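Local coordinates for nitrogenase molybdenum-iron protein beta chain (Clostridium pasteurianum, PDB 4WES) that forms, with the alpha chain, the nitrogenase component that reduces dinitrogen to ammonium, and shares the [8Fe-7S] cluster with that chain, at residues F350-D355 and K367-E371. Sequence-based numbering, arbitrary orientation.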
loop_
_atom_site.group_PDB
_atom_site.type_symbol
_atom_site.label_atom_id
_atom_site.label_comp_id
_atom_site.label_asym_id
_atom_site.label_seq_id
_atom_site.Cartn_x
_atom_site.Cartn_y
_atom_site.Cartn_z
ATOM N N PHE B 350 -8.430 -15.007 25.400
ATOM C CA PHE B 350 -8.546 -13.826 24.520
ATOM C C PHE B 350 -9.346 -12.736 25.197
ATOM O O PHE B 350 -8.946 -11.558 25.232
ATOM C CB PHE B 350 -9.201 -14.275 23.219
ATOM C CG PHE B 350 -9.438 -13.190 22.213
ATOM C CD1 PHE B 350 -10.637 -12.492 22.157
ATOM C CD2 PHE B 350 -8.527 -12.956 21.204
ATOM C CE1 PHE B 350 -10.887 -11.575 21.145
ATOM C CE2 PHE B 350 -8.774 -12.057 20.220
ATOM C CZ PHE B 350 -9.951 -11.357 20.173
ATOM N N GLN B 351 -10.510 -13.101 25.727
ATOM C CA GLN B 351 -11.354 -12.132 26.396
ATOM C C GLN B 351 -10.643 -11.474 27.575
ATOM O O GLN B 351 -10.658 -10.255 27.731
ATOM C CB GLN B 351 -12.598 -12.842 26.919
ATOM C CG GLN B 351 -13.647 -11.913 27.459
ATOM C CD GLN B 351 -14.563 -11.415 26.364
ATOM O OE1 GLN B 351 -15.063 -12.200 25.555
ATOM N NE2 GLN B 351 -14.769 -10.116 26.316
ATOM N N LYS B 352 -10.035 -12.303 28.404
ATOM C CA LYS B 352 -9.348 -11.781 29.578
ATOM C C LYS B 352 -8.202 -10.851 29.204
ATOM O O LYS B 352 -8.059 -9.773 29.791
ATOM C CB LYS B 352 -8.821 -12.930 30.428
ATOM C CG LYS B 352 -9.908 -13.669 31.179
ATOM C CD LYS B 352 -9.328 -14.849 31.942
ATOM C CE LYS B 352 -10.391 -15.820 32.424
ATOM N NZ LYS B 352 -9.730 -17.086 32.840
ATOM N N GLU B 353 -7.377 -11.255 28.236
ATOM C CA GLU B 353 -6.219 -10.453 27.881
ATOM C C GLU B 353 -6.609 -9.133 27.231
ATOM O O GLU B 353 -6.016 -8.098 27.524
ATOM C CB GLU B 353 -5.271 -11.238 26.993
ATOM C CG GLU B 353 -4.704 -12.462 27.651
ATOM C CD GLU B 353 -3.753 -12.119 28.737
ATOM O OE1 GLU B 353 -2.784 -11.369 28.475
ATOM O OE2 GLU B 353 -3.965 -12.625 29.855
ATOM N N ILE B 354 -7.567 -9.157 26.319
ATOM C CA ILE B 354 -8.027 -7.953 25.625
ATOM C C ILE B 354 -8.693 -7.006 26.624
ATOM O O ILE B 354 -8.427 -5.804 26.675
ATOM C CB ILE B 354 -9.051 -8.264 24.483
ATOM C CG1 ILE B 354 -8.484 -9.114 23.333
ATOM C CG2 ILE B 354 -9.598 -6.966 23.908
ATOM C CD1 ILE B 354 -7.287 -8.521 22.602
ATOM N N ASP B 355 -9.595 -7.557 27.431
ATOM C CA ASP B 355 -10.255 -6.726 28.421
ATOM C C ASP B 355 -9.234 -6.050 29.333
ATOM O O ASP B 355 -9.372 -4.867 29.682
ATOM C CB ASP B 355 -11.242 -7.530 29.265
ATOM C CG ASP B 355 -12.546 -7.874 28.547
ATOM O OD1 ASP B 355 -12.841 -7.326 27.477
ATOM O OD2 ASP B 355 -13.322 -8.690 29.131
ATOM N N LYS B 367 -16.052 -3.383 22.147
ATOM C CA LYS B 367 -16.737 -4.664 22.121
ATOM C C LYS B 367 -15.720 -5.724 21.780
ATOM O O LYS B 367 -15.092 -5.660 20.739
ATOM C CB LYS B 367 -17.898 -4.706 21.124
ATOM C CG LYS B 367 -18.984 -3.677 21.384
ATOM C CD LYS B 367 -20.171 -3.825 20.432
ATOM C CE LYS B 367 -21.299 -2.875 20.769
ATOM N NZ LYS B 367 -22.463 -3.088 19.857
ATOM N N VAL B 368 -15.593 -6.708 22.651
ATOM C CA VAL B 368 -14.676 -7.817 22.507
ATOM C C VAL B 368 -15.497 -9.092 22.481
ATOM O O VAL B 368 -16.343 -9.282 23.380
ATOM C CB VAL B 368 -13.715 -7.837 23.698
ATOM C CG1 VAL B 368 -12.767 -8.999 23.612
ATOM C CG2 VAL B 368 -12.949 -6.525 23.807
ATOM N N LYS B 369 -15.335 -9.944 21.487
ATOM C CA LYS B 369 -16.141 -11.135 21.422
ATOM C C LYS B 369 -15.329 -12.336 20.962
ATOM O O LYS B 369 -14.639 -12.314 19.935
ATOM C CB LYS B 369 -17.346 -10.953 20.500
ATOM C CG LYS B 369 -18.312 -12.125 20.531
ATOM C CD LYS B 369 -19.581 -11.846 19.734
ATOM C CE LYS B 369 -20.473 -13.043 19.694
ATOM N NZ LYS B 369 -21.719 -12.785 18.909
ATOM N N VAL B 370 -15.441 -13.402 21.734
ATOM C CA VAL B 370 -14.928 -14.718 21.396
ATOM C C VAL B 370 -16.053 -15.491 20.685
ATOM O O VAL B 370 -17.223 -15.439 21.105
ATOM C CB VAL B 370 -14.477 -15.434 22.665
ATOM C CG1 VAL B 370 -14.171 -16.896 22.433
ATOM C CG2 VAL B 370 -13.274 -14.722 23.253
ATOM N N GLU B 371 -15.712 -16.211 19.631
ATOM C CA GLU B 371 -16.710 -16.857 18.802
ATOM C C GLU B 371 -17.695 -15.834 18.219
ATOM O O GLU B 371 -18.883 -16.100 18.069
ATOM C CB GLU B 371 -17.389 -18.032 19.479
ATOM C CG GLU B 371 -16.432 -19.150 19.843
ATOM C CD GLU B 371 -17.151 -20.321 20.429
ATOM O OE1 GLU B 371 -17.572 -21.229 19.684
ATOM O OE2 GLU B 371 -17.344 -20.313 21.642
HETATM O O HOH W 1 -17.070 -13.076 24.144
#
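F350 reaches across to V370, its ring atom CD1 lying 3.6 Å from V370 CG2, while CE1 is 4.0 Å from V368 CG1. With CG anti to the backbone N (chi1 178°), the CD1/CE1 flank of the ring comes obliquely alongside these valine methyls. Q351 makes the polar link to the strand. A bend at chi2 (86°) turns its amide along the strand, where NE2 donates a weak but fairly straight hydrogen bond to V368 O (3.4 Å) and a second weak one to D355 OD2, one turn on. At the other end of the amide, a water donates to Q351 OE1 (2.6 Å) and accepts from V370 N (2.9 Å), so both ends meet the strand backbone, NE2 weakly and directly, OE1 through the water. In the conformer described, I354 CG2 meets V368 CG2, and D355 OD1 borders the same valine methyl. The segments 350-355 and 367-370 run nearly antiparallel (162°), within the beta-alpha-beta crossover from strand 337-343 through helix 348-360 to strand 367-370, the outermost strand, within this chain, of a parallel sheet; F350 and I354 also pack on strand 337-343 and the adjacent helix 321-333.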